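Local coordinates for transposon Tn7 transposition protein TnsA (Escherichia coli, PDB 1F1Z) that cuts the 5' DNA strands at the ends of transposon Tn7, acting as a magnesium- or manganese-dependent endonuclease that forms the transposase together with TnsB, at residues K27-W32 with T52-H57; R43-Y48 with L62-F67; L70-S75 with K242-K247; D78-F83 with D114-C119. All blocks are in the same frame, centred on the assembly; numbering follows the deposited sequence.

Contact 1 of 4, residues K27-W32 with T52-H57; sequences KDYIPW and TGRVHH
Arg54 and Tyr29 form the main side-chain contact here: NH2 of Arg54 comes to 3.1 Å from CD2 of Tyr29, which lies over one face of the guanidinium. In the restriction endonuclease fold of TnsA, this meeting ties the loop after helix 13-18 to the hairpin of strands 45-48 and 55-58. The phenol and guanidinium planes are 40° apart, a slanted approach rather than a flat stack. The arginine chain, extended from CG to NE, lays its methylenes along the Lys27 backbone, with CD of Arg54 3.8 Å from CA of Lys27. Lys27 bends at its last two torsions and curls back over the turn, where its NZ lies 3.4 Å from O of Gly53. Gly53 has a positive phi of 71°, which favours glycine. At the other end, CG of Pro31 rests 3.7 Å from ND1 of His57, a nitrogen that is buried here without a polar partner.

Around this shell, Glu81 of strand 76-84 takes a salt bridge from Arg54 NH2 and a hydrogen bond from His56, while its backbone O is bonded to Tyr29 OH. Arg54 NE is fixed by the carbonyl of Gly26. His56 lies against the guanidinium face opposite Tyr29, so the charged group is sandwiched between two rings. The ring of His56 is positioned in turn by Thr52, whose OG1 closes an ST turn by accepting from Arg54 N and lies 2.6 Å from His56 NE2, at the imidazole edge.

Contact 2 of 4, residues R43-Y48 with L62-F67; sequences RSHRIY and LELAVF
With chi1 of -58°, His45 places its ring beside its own backbone N and presents a face to the helix, while Leu64, its CG trans to the backbone N (chi1 -153°), extends a methyl onto that face. CD1 of Leu64 sits 3.5 Å from the centroid of the His45 ring and almost straight above it, a CH-pi contact. The other methyl, CD2 of Leu64, meets CG1 of Ile47 at 4.0 Å. One helical turn on, Phe67 reaches the other branch of the isoleucine, with CE2 of Phe67 3.8 Å from CG2 of Ile47. Strand 45-48 thus packs through alternate residues, the two segments running nearly parallel with their axes 9.9 Å apart. In this restriction endonuclease fold the contact sets the hairpin of strands 45-48 and 55-58 on helix 61-72, the helix that carries Glu63 of the active site.

Were His45 an alanine, Leu64 would probably lose the surface it rests on and Asp61 the hydrogen bond from NE2. The imidazole therefore has a double character: its face is used as an apolar surface, whereas its NE2 is hydrogen-bonded to Asp61, whose carboxylate is likely to polarise the ring and fix its rotation.

Contact 3 of 4, residues L70-S75 with K242-K247; sequences LEWESS and KFNIYK
Lys242 and Glu71 supply the ionic part of this contact. Having bent at chi3, the lysine crosses the glutamate at about a right angle, and its NZ forms a salt bridge to OE2 of Glu71 at 3.1 Å, arriving on the anti side and 25° out of the carboxylate plane. The same ammonium donates to the backbone O of Glu71 at 3.2 Å, from above the carbonyl plane, so two oxygens of one residue grip it close to the C-terminal end of helix 61-72. The other carboxylate oxygen, OE1, is bonded to Ser49.

Aromatic contact centres on Trp72. Tyr246 turns its edge to the indole face in a T-shaped pair, with CE1 of Tyr246 3.3 Å from NE1 of Trp72 and the planes at 80°. The six-membered side of the indole approaches Asn244, whose amide is tilted 23° from the ring and whose OD1 is 3.4 Å from CH2 of Trp72. That oxygen also accepts from Tyr246 N at 3.1 Å, an Asx turn within the type I turn from Asn244 to Lys247. Apolar packing adds CD1 of Ile245, 3.8 Å from CB of Trp72. A serine at Trp72 would probably leave the Tyr246 edge without its aromatic face and open a gap beside Asn244 and Ile245.

The contact joins the endonuclease part to the C-terminal part of the chain: behind it Leu70 packs on strand 112-119, while Phe243 and Tyr246 rest on helix 170-179.

Contact 4 of 4, residues D78-F83 with D114-C119; sequences DIREQF and DFLVDC. With MG (magnesium ion), chain C.
The guanidinium of Arg80 has CD1 of Leu116 over one face, 3.1 Å from NH2, and at its edge OD2 of Asp118 and a water. Leu116 is also used by Phe83, whose ring it covers near the centre: CG of Leu116 is 4.3 Å from the Phe83 centroid, a CH-pi contact. Arg80, Leu116 and Asp118 lie on an antiparallel strand pair, 76-84 with 112-119, in the mixed sheet of the restriction endonuclease fold; Phe83 follows the corner at Gln82.

Arg80 and Leu116 form a hydrogen-bonded pair, with N of Arg80 2.9 Å from O of Leu116 in a nearly straight bond. Asp78 and Asp118 pair likewise, although the bond from Asp78 N is weak. Bent at chi3 (-79°), the arginine brings NH2 to 3.1 Å from OD2 of Asp118, a salt bridge on the syn lone pair. The water accepts from Arg80 NE and donates to both Asp118 OD2 and Leu116 O, bridging the side chain to the strand. On the face carrying Ile79, Phe115 and Glu81, CG2 of Ile79 packs 3.7 Å from CD2 of Phe115.

Toward the active site both chains turn a corner, Asp114 and Phe115 forming a classic beta bulge opposite Ile129. There N of Gln82 donates to O of Asp114 at 2.8 Å. Gln82 is a second-shell residue: its OE1 accepts from two metal-bound waters, while its NE2 donates to Glu63. Asp114, whose OD2 is held by Val131 N, binds one of the two magnesium ions; five waters complete that ion's six ligands, with OD1 of Asp114 2.3 Å from it.

From the N terminus, the loop after helix 13-18 opens contact 1, strand 45-48 opens contact 2, and strand 55-58 closes contact 1 before helix 61-72 closes contact 2. The two therefore cross, and both reach the same hairpin. The end of that helix then opens contact 3, which closes only in the C-terminal part of the chain, 167 residues on. Contact 4 falls entirely within this span, pairing strands 76-84 and 112-119. Contacts 1 and 4 meet at Glu81, contacts 2 and 4 at Glu63 and Gln82, and Leu70 of contact 3 packs on Ile79. Together they bind hairpin, helix, catalytic sheet and C-terminal part.

Contact 1 of 4, residues K27-W32 with T52-H57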
# COMPACT_ATOMS: atom_id res chain seq x y z
N LYS A 27 10.14 -3.28 -8.76
CA LYS A 27 9.84 -4.68 -8.54
C LYS A 27 10.93 -5.41 -7.77
O LYS A 27 10.71 -6.51 -7.27
CB LYS A 27 9.58 -5.39 -9.87
CG LYS A 27 10.72 -5.28 -10.87
CD LYS A 27 10.59 -6.30 -12.02
CE LYS A 27 9.36 -6.10 -12.90
NZ LYS A 27 8.08 -6.58 -12.30
N ASP A 28 12.11 -4.81 -7.67
CA ASP A 28 13.22 -5.45 -6.99
C ASP A 28 13.33 -5.15 -5.50
O ASP A 28 14.07 -5.82 -4.79
CB ASP A 28 14.52 -5.11 -7.69
CG ASP A 28 14.53 -5.59 -9.13
OD1 ASP A 28 14.38 -6.81 -9.36
OD2 ASP A 28 14.67 -4.74 -10.04
N TYR A 29 12.56 -4.16 -5.03
CA TYR A 29 12.57 -3.78 -3.62
C TYR A 29 11.89 -4.83 -2.75
O TYR A 29 10.81 -5.31 -3.08
CB TYR A 29 11.88 -2.43 -3.42
CG TYR A 29 11.72 -2.04 -1.97
CD1 TYR A 29 12.76 -1.45 -1.26
CD2 TYR A 29 10.52 -2.28 -1.30
CE1 TYR A 29 12.62 -1.12 0.09
CE2 TYR A 29 10.36 -1.95 0.05
CZ TYR A 29 11.42 -1.37 0.74
OH TYR A 29 11.27 -1.07 2.08
N ILE A 30 12.52 -5.16 -1.63
CA ILE A 30 11.97 -6.13 -0.69
C ILE A 30 11.68 -5.38 0.62
O ILE A 30 12.59 -4.77 1.19
CB ILE A 30 12.99 -7.25 -0.36
CG1 ILE A 30 13.60 -7.82 -1.64
CG2 ILE A 30 12.31 -8.36 0.44
CD1 ILE A 30 14.70 -8.83 -1.40
N PRO A 31 10.42 -5.39 1.09
CA PRO A 31 10.07 -4.68 2.33
C PRO A 31 10.85 -5.28 3.50
O PRO A 31 11.33 -6.41 3.41
CB PRO A 31 8.58 -4.99 2.49
CG PRO A 31 8.12 -5.25 1.10
CD PRO A 31 9.24 -6.05 0.51
N TRP A 32 11.02 -4.51 4.58
CA TRP A 32 11.73 -5.00 5.76
C TRP A 32 10.75 -5.89 6.52
O TRP A 32 11.13 -6.91 7.08
CB TRP A 32 12.19 -3.85 6.66
CG TRP A 32 12.82 -4.32 7.95
CD1 TRP A 32 12.21 -4.39 9.18
CD2 TRP A 32 14.12 -4.87 8.12
NE1 TRP A 32 13.05 -4.98 10.10
CE2 TRP A 32 14.23 -5.28 9.48
CE3 TRP A 32 15.21 -5.06 7.26
CZ2 TRP A 32 15.40 -5.89 9.99
CZ3 TRP A 32 16.38 -5.66 7.77
CH2 TRP A 32 16.45 -6.06 9.13
N THR A 52 5.15 0.04 -9.56
CA THR A 52 6.30 -0.80 -9.23
C THR A 52 6.27 -2.17 -9.88
O THR A 52 7.28 -2.87 -9.90
CB THR A 52 6.42 -1.02 -7.72
OG1 THR A 52 5.31 -1.81 -7.28
CG2 THR A 52 6.40 0.32 -6.98
N GLY A 53 5.09 -2.58 -10.33
CA GLY A 53 4.97 -3.88 -10.95
C GLY A 53 5.10 -5.01 -9.95
O GLY A 53 5.32 -6.14 -10.36
N ARG A 54 4.96 -4.72 -8.66
CA ARG A 54 5.07 -5.78 -7.64
C ARG A 54 3.94 -5.71 -6.62
O ARG A 54 3.12 -4.79 -6.65
CB ARG A 54 6.43 -5.73 -6.92
CG ARG A 54 6.69 -4.47 -6.09
CD ARG A 54 7.95 -4.58 -5.21
NE ARG A 54 8.20 -3.35 -4.46
CZ ARG A 54 7.60 -3.04 -3.31
NH1 ARG A 54 6.73 -3.87 -2.76
NH2 ARG A 54 7.84 -1.87 -2.74
N VAL A 55 3.87 -6.71 -5.75
CA VAL A 55 2.86 -6.76 -4.70
C VAL A 55 3.47 -6.18 -3.40
O VAL A 55 4.57 -6.56 -2.98
CB VAL A 55 2.35 -8.20 -4.51
CG1 VAL A 55 3.49 -9.14 -4.15
CG2 VAL A 55 1.29 -8.25 -3.45
N HIS A 56 2.76 -5.24 -2.78
CA HIS A 56 3.23 -4.57 -1.57
C HIS A 56 2.61 -5.12 -0.29
O HIS A 56 1.48 -5.60 -0.31
CB HIS A 56 2.93 -3.07 -1.68
CG HIS A 56 3.54 -2.42 -2.88
ND1 HIS A 56 4.42 -1.36 -2.78
CD2 HIS A 56 3.42 -2.69 -4.20
CE1 HIS A 56 4.81 -1.01 -3.99
NE2 HIS A 56 4.22 -1.80 -4.87
N HIS A 57 3.34 -5.04 0.82
CA HIS A 57 2.85 -5.53 2.11
C HIS A 57 2.45 -4.39 3.03
O HIS A 57 3.28 -3.61 3.46
CB HIS A 57 3.92 -6.36 2.80
CG HIS A 57 4.37 -7.54 2.00
ND1 HIS A 57 5.09 -7.42 0.84
CD2 HIS A 57 4.20 -8.87 2.21
CE1 HIS A 57 5.35 -8.63 0.36
NE2 HIS A 57 4.83 -9.52 1.18

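Contact 2 of 4, residues R43-Y48 with L62-F67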
# COMPACT_ATOMS: atom_id res chain seq x y z
N ARG A 43 -5.47 -6.19 10.30
CA ARG A 43 -5.44 -6.91 9.04
C ARG A 43 -4.33 -6.39 8.14
O ARG A 43 -4.04 -5.19 8.12
CB ARG A 43 -6.81 -6.81 8.36
CG ARG A 43 -6.89 -7.52 7.01
CD ARG A 43 -8.33 -7.76 6.58
NE ARG A 43 -9.16 -6.55 6.66
CZ ARG A 43 -10.10 -6.23 5.78
NH1 ARG A 43 -10.34 -7.03 4.75
NH2 ARG A 43 -10.81 -5.12 5.94
N SER A 44 -3.70 -7.31 7.42
CA SER A 44 -2.62 -6.99 6.49
C SER A 44 -3.14 -7.13 5.05
O SER A 44 -4.15 -7.78 4.81
CB SER A 44 -1.44 -7.93 6.72
OG SER A 44 -1.88 -9.27 6.89
N HIS A 45 -2.41 -6.54 4.10
CA HIS A 45 -2.82 -6.58 2.71
C HIS A 45 -1.65 -6.73 1.76
O HIS A 45 -0.57 -6.17 1.99
CB HIS A 45 -3.53 -5.29 2.33
CG HIS A 45 -4.72 -4.99 3.16
ND1 HIS A 45 -5.99 -5.41 2.81
CD2 HIS A 45 -4.86 -4.32 4.33
CE1 HIS A 45 -6.85 -5.01 3.73
NE2 HIS A 45 -6.19 -4.35 4.67
N ARG A 46 -1.87 -7.48 0.69
CA ARG A 46 -0.87 -7.69 -0.35
C ARG A 46 -1.58 -7.20 -1.59
O ARG A 46 -2.48 -7.87 -2.10
CB ARG A 46 -0.48 -9.16 -0.48
CG ARG A 46 0.16 -9.75 0.77
CD ARG A 46 0.79 -11.09 0.49
NE ARG A 46 2.02 -10.94 -0.30
CZ ARG A 46 2.28 -11.59 -1.43
NH1 ARG A 46 1.40 -12.45 -1.94
NH2 ARG A 46 3.45 -11.39 -2.04
N ILE A 47 -1.23 -6.00 -2.04
CA ILE A 47 -1.87 -5.37 -3.19
C ILE A 47 -0.82 -5.15 -4.27
O ILE A 47 0.33 -4.88 -3.97
CB ILE A 47 -2.47 -4.00 -2.78
CG1 ILE A 47 -3.30 -4.14 -1.49
CG2 ILE A 47 -3.30 -3.43 -3.89
CD1 ILE A 47 -4.45 -5.16 -1.57
N TYR A 48 -1.23 -5.31 -5.52
CA TYR A 48 -0.33 -5.12 -6.65
C TYR A 48 -0.25 -3.63 -6.98
O TYR A 48 -1.19 -2.88 -6.74
CB TYR A 48 -0.83 -5.92 -7.85
CG TYR A 48 -0.07 -5.70 -9.15
CD1 TYR A 48 1.11 -6.40 -9.41
CD2 TYR A 48 -0.54 -4.81 -10.12
CE1 TYR A 48 1.81 -6.20 -10.60
CE2 TYR A 48 0.14 -4.61 -11.31
CZ TYR A 48 1.31 -5.31 -11.54
OH TYR A 48 1.99 -5.11 -12.71
N LEU A 62 -5.35 1.17 7.57
CA LEU A 62 -4.92 2.55 7.49
C LEU A 62 -3.76 2.68 6.48
O LEU A 62 -3.75 3.59 5.65
CB LEU A 62 -4.51 3.03 8.88
CG LEU A 62 -4.61 4.52 9.17
CD1 LEU A 62 -5.83 5.09 8.49
CD2 LEU A 62 -4.67 4.76 10.68
N GLU A 63 -2.80 1.76 6.56
CA GLU A 63 -1.68 1.77 5.64
C GLU A 63 -2.16 1.50 4.21
O GLU A 63 -1.61 2.03 3.25
CB GLU A 63 -0.66 0.72 6.03
CG GLU A 63 0.13 1.06 7.28
CD GLU A 63 1.19 0.01 7.60
OE1 GLU A 63 1.61 -0.71 6.68
OE2 GLU A 63 1.58 -0.09 8.77
N LEU A 64 -3.18 0.66 4.09
CA LEU A 64 -3.77 0.32 2.80
C LEU A 64 -4.32 1.61 2.21
O LEU A 64 -4.06 1.94 1.05
CB LEU A 64 -4.91 -0.69 2.98
CG LEU A 64 -5.34 -1.71 1.91
CD1 LEU A 64 -6.81 -2.00 2.09
CD2 LEU A 64 -5.10 -1.21 0.50
N ALA A 65 -5.08 2.33 3.02
CA ALA A 65 -5.66 3.58 2.58
C ALA A 65 -4.59 4.55 2.09
O ALA A 65 -4.80 5.26 1.11
CB ALA A 65 -6.44 4.19 3.71
N VAL A 66 -3.43 4.56 2.74
CA VAL A 66 -2.35 5.45 2.34
C VAL A 66 -1.73 4.96 1.05
O VAL A 66 -1.47 5.75 0.14
CB VAL A 66 -1.27 5.60 3.45
CG1 VAL A 66 -0.11 6.47 2.97
CG2 VAL A 66 -1.90 6.22 4.68
N PHE A 67 -1.52 3.65 0.96
CA PHE A 67 -0.93 3.05 -0.24
C PHE A 67 -1.78 3.37 -1.47
O PHE A 67 -1.24 3.78 -2.51
CB PHE A 67 -0.83 1.54 -0.07
CG PHE A 67 -0.42 0.83 -1.32
CD1 PHE A 67 0.90 0.84 -1.74
CD2 PHE A 67 -1.37 0.19 -2.11
CE1 PHE A 67 1.28 0.24 -2.94
CE2 PHE A 67 -1.01 -0.41 -3.32
CZ PHE A 67 0.32 -0.38 -3.73

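Contact 3 of 4, residues L70-S75 with K242-K247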
# COMPACT_ATOMS: atom_id res chain seq x y z
N LEU A 70 -1.25 6.75 -2.62
CA LEU A 70 0.05 6.86 -3.26
C LEU A 70 -0.01 6.32 -4.68
O LEU A 70 0.44 6.97 -5.62
CB LEU A 70 1.11 6.13 -2.46
CG LEU A 70 1.49 6.79 -1.13
CD1 LEU A 70 2.63 6.04 -0.45
CD2 LEU A 70 1.89 8.21 -1.41
N GLU A 71 -0.56 5.12 -4.83
CA GLU A 71 -0.68 4.49 -6.13
C GLU A 71 -1.49 5.37 -7.12
O GLU A 71 -1.21 5.39 -8.32
CB GLU A 71 -1.30 3.10 -5.95
CG GLU A 71 -1.38 2.25 -7.20
CD GLU A 71 -0.04 1.96 -7.83
OE1 GLU A 71 0.93 1.73 -7.07
OE2 GLU A 71 0.05 1.97 -9.08
N TRP A 72 -2.46 6.12 -6.59
CA TRP A 72 -3.31 7.02 -7.40
C TRP A 72 -2.56 8.23 -7.94
O TRP A 72 -2.82 8.69 -9.05
CB TRP A 72 -4.51 7.50 -6.56
CG TRP A 72 -5.09 8.85 -6.97
CD1 TRP A 72 -4.77 10.09 -6.44
CD2 TRP A 72 -6.08 9.10 -7.97
NE1 TRP A 72 -5.50 11.08 -7.05
CE2 TRP A 72 -6.31 10.51 -8.00
CE3 TRP A 72 -6.79 8.28 -8.86
CZ2 TRP A 72 -7.23 11.10 -8.87
CZ3 TRP A 72 -7.70 8.87 -9.73
CH2 TRP A 72 -7.91 10.27 -9.73
N GLU A 73 -1.65 8.77 -7.13
CA GLU A 73 -0.89 9.95 -7.51
C GLU A 73 -0.04 9.78 -8.75
O GLU A 73 0.80 8.89 -8.82
CB GLU A 73 -0.02 10.42 -6.35
CG GLU A 73 -0.75 11.31 -5.36
CD GLU A 73 -1.30 12.58 -6.02
OE1 GLU A 73 -0.71 13.07 -7.02
OE2 GLU A 73 -2.34 13.07 -5.53
N SER A 74 -0.24 10.68 -9.70
CA SER A 74 0.50 10.67 -10.96
C SER A 74 1.97 10.96 -10.71
O SER A 74 2.85 10.37 -11.34
CB SER A 74 -0.05 11.75 -11.91
OG SER A 74 -1.38 12.13 -11.57
N SER A 75 2.23 11.88 -9.78
CA SER A 75 3.59 12.28 -9.45
C SER A 75 4.43 11.25 -8.70
O SER A 75 5.65 11.40 -8.61
CB SER A 75 3.54 13.59 -8.66
OG SER A 75 2.45 13.59 -7.76
N LYS A 242 -7.09 -0.16 -11.22
CA LYS A 242 -7.00 1.07 -10.42
C LYS A 242 -8.13 1.98 -10.87
O LYS A 242 -8.45 2.02 -12.06
CB LYS A 242 -5.67 1.81 -10.67
CG LYS A 242 -4.45 1.24 -9.98
CD LYS A 242 -3.16 1.75 -10.62
CE LYS A 242 -2.96 3.26 -10.48
NZ LYS A 242 -1.62 3.71 -10.97
N PHE A 243 -8.73 2.72 -9.95
CA PHE A 243 -9.81 3.64 -10.30
C PHE A 243 -9.68 4.96 -9.54
O PHE A 243 -8.76 5.15 -8.74
CB PHE A 243 -11.17 2.99 -10.00
CG PHE A 243 -11.52 2.94 -8.55
CD1 PHE A 243 -12.45 3.83 -8.02
CD2 PHE A 243 -10.98 1.97 -7.72
CE1 PHE A 243 -12.84 3.75 -6.70
CE2 PHE A 243 -11.36 1.88 -6.38
CZ PHE A 243 -12.30 2.78 -5.87
N ASN A 244 -10.62 5.88 -9.78
CA ASN A 244 -10.59 7.16 -9.10
C ASN A 244 -11.14 6.96 -7.70
O ASN A 244 -12.35 7.05 -7.48
CB ASN A 244 -11.42 8.18 -9.88
CG ASN A 244 -11.32 9.56 -9.29
OD1 ASN A 244 -10.92 9.73 -8.14
ND2 ASN A 244 -11.69 10.56 -10.07
N ILE A 245 -10.25 6.66 -6.75
CA ILE A 245 -10.62 6.43 -5.36
C ILE A 245 -11.33 7.60 -4.67
O ILE A 245 -11.98 7.42 -3.64
CB ILE A 245 -9.39 6.05 -4.52
CG1 ILE A 245 -8.33 7.14 -4.62
CG2 ILE A 245 -8.81 4.73 -5.00
CD1 ILE A 245 -7.08 6.86 -3.83
N TYR A 246 -11.17 8.81 -5.20
CA TYR A 246 -11.80 9.98 -4.61
C TYR A 246 -13.25 10.15 -5.07
O TYR A 246 -13.93 11.12 -4.71
CB TYR A 246 -10.98 11.24 -4.90
CG TYR A 246 -9.64 11.19 -4.19
CD1 TYR A 246 -8.45 11.09 -4.90
CD2 TYR A 246 -9.58 11.17 -2.80
CE1 TYR A 246 -7.23 10.96 -4.25
CE2 TYR A 246 -8.37 11.03 -2.12
CZ TYR A 246 -7.20 10.92 -2.85
OH TYR A 246 -6.01 10.76 -2.18
N LYS A 247 -13.72 9.19 -5.85
CA LYS A 247 -15.08 9.20 -6.35
C LYS A 247 -15.57 7.81 -6.01
O LYS A 247 -14.76 6.88 -5.99
CB LYS A 247 -15.08 9.40 -7.87
CG LYS A 247 -16.41 9.86 -8.46
CD LYS A 247 -16.29 10.09 -9.95
CE LYS A 247 -15.29 11.19 -10.27
NZ LYS A 247 -14.80 11.10 -11.68

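Contact 4 of 4, residues D78-F83 with D114-C119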
# COMPACT_ATOMS: atom_id res chain seq x y z
N ASP A 78 7.79 5.69 -7.19
CA ASP A 78 8.08 4.46 -6.47
C ASP A 78 7.55 4.55 -5.04
O ASP A 78 7.42 5.64 -4.48
CB ASP A 78 9.58 4.17 -6.46
CG ASP A 78 9.90 2.70 -6.12
OD1 ASP A 78 8.99 1.90 -5.84
OD2 ASP A 78 11.08 2.34 -6.15
N ILE A 79 7.17 3.40 -4.51
CA ILE A 79 6.64 3.28 -3.17
C ILE A 79 7.37 2.11 -2.53
O ILE A 79 7.22 0.96 -2.95
CB ILE A 79 5.12 3.00 -3.19
CG1 ILE A 79 4.38 4.13 -3.89
CG2 ILE A 79 4.59 2.88 -1.78
CD1 ILE A 79 2.94 3.81 -4.19
N ARG A 80 8.25 2.43 -1.59
CA ARG A 80 9.01 1.41 -0.89
C ARG A 80 8.51 1.38 0.54
O ARG A 80 8.92 2.17 1.38
CB ARG A 80 10.49 1.73 -1.00
CG ARG A 80 11.02 1.46 -2.38
CD ARG A 80 12.48 1.79 -2.50
NE ARG A 80 12.71 3.22 -2.64
CZ ARG A 80 13.89 3.79 -2.45
NH1 ARG A 80 14.93 3.05 -2.10
NH2 ARG A 80 14.03 5.10 -2.60
N GLU A 81 7.57 0.47 0.79
CA GLU A 81 6.94 0.32 2.09
C GLU A 81 7.82 -0.40 3.12
O GLU A 81 8.74 -1.14 2.75
CB GLU A 81 5.57 -0.36 1.95
CG GLU A 81 5.60 -1.86 1.66
CD GLU A 81 5.87 -2.22 0.21
OE1 GLU A 81 5.86 -3.43 -0.10
OE2 GLU A 81 6.09 -1.32 -0.62
N GLN A 82 7.51 -0.20 4.40
CA GLN A 82 8.25 -0.79 5.51
C GLN A 82 9.76 -0.62 5.28
O GLN A 82 10.52 -1.57 5.32
CB GLN A 82 7.90 -2.27 5.67
CG GLN A 82 6.44 -2.61 5.41
CD GLN A 82 5.45 -1.88 6.32
OE1 GLN A 82 5.78 -1.48 7.44
NE2 GLN A 82 4.23 -1.74 5.85
N PHE A 83 10.17 0.63 5.05
CA PHE A 83 11.56 0.96 4.79
C PHE A 83 12.37 1.04 6.10
O PHE A 83 12.04 1.81 7.01
CB PHE A 83 11.63 2.29 4.05
CG PHE A 83 13.00 2.64 3.56
CD1 PHE A 83 13.42 2.20 2.32
CD2 PHE A 83 13.85 3.42 4.33
CE1 PHE A 83 14.69 2.52 1.85
CE2 PHE A 83 15.12 3.75 3.88
CZ PHE A 83 15.55 3.31 2.63
N ASP A 114 6.91 3.53 7.49
CA ASP A 114 5.86 2.86 6.75
C ASP A 114 5.98 3.00 5.23
O ASP A 114 5.82 2.00 4.51
CB ASP A 114 4.48 3.27 7.28
CG ASP A 114 4.23 2.79 8.71
OD1 ASP A 114 4.99 1.93 9.21
OD2 ASP A 114 3.26 3.26 9.35
N PHE A 115 6.31 4.19 4.74
CA PHE A 115 6.47 4.43 3.30
C PHE A 115 7.58 5.41 2.97
O PHE A 115 7.70 6.47 3.60
CB PHE A 115 5.19 5.01 2.68
CG PHE A 115 4.00 4.10 2.73
CD1 PHE A 115 3.03 4.26 3.71
CD2 PHE A 115 3.85 3.08 1.79
CE1 PHE A 115 1.92 3.44 3.76
CE2 PHE A 115 2.75 2.25 1.83
CZ PHE A 115 1.78 2.43 2.82
N LEU A 116 8.40 5.06 1.99
CA LEU A 116 9.45 5.94 1.50
C LEU A 116 9.02 6.06 0.04
O LEU A 116 8.92 5.05 -0.66
CB LEU A 116 10.84 5.30 1.63
CG LEU A 116 12.08 6.16 1.31
CD1 LEU A 116 12.35 6.17 -0.17
CD2 LEU A 116 11.91 7.59 1.81
N VAL A 117 8.67 7.26 -0.40
CA VAL A 117 8.22 7.44 -1.77
C VAL A 117 9.01 8.45 -2.58
O VAL A 117 9.46 9.46 -2.05
CB VAL A 117 6.67 7.69 -1.83
CG1 VAL A 117 6.15 8.14 -0.50
CG2 VAL A 117 6.32 8.71 -2.90
N ASP A 118 9.23 8.12 -3.86
CA ASP A 118 9.95 8.96 -4.80
C ASP A 118 8.95 9.63 -5.76
O ASP A 118 7.94 9.02 -6.13
CB ASP A 118 10.95 8.13 -5.61
CG ASP A 118 12.01 7.47 -4.75
OD1 ASP A 118 13.11 8.05 -4.61
OD2 ASP A 118 11.76 6.37 -4.22
N CYS A 119 9.26 10.85 -6.18
CA CYS A 119 8.38 11.61 -7.07
C CYS A 119 9.09 12.10 -8.33
O CYS A 119 10.32 12.16 -8.37
CB CYS A 119 7.82 12.82 -6.33
SG CYS A 119 6.91 12.39 -4.88
MG MG C . 5.63 0.46 10.88
O HOH W 1 10.21 4.61 -2.86
O HOH W 2 4.20 -0.52 9.72
O HOH W 3 6.96 -0.12 9.49
O HOH W 4 5.76 -1.03 12.25
O HOH W 5 3.86 1.23 12.55
O HOH W 6 6.80 1.99 11.79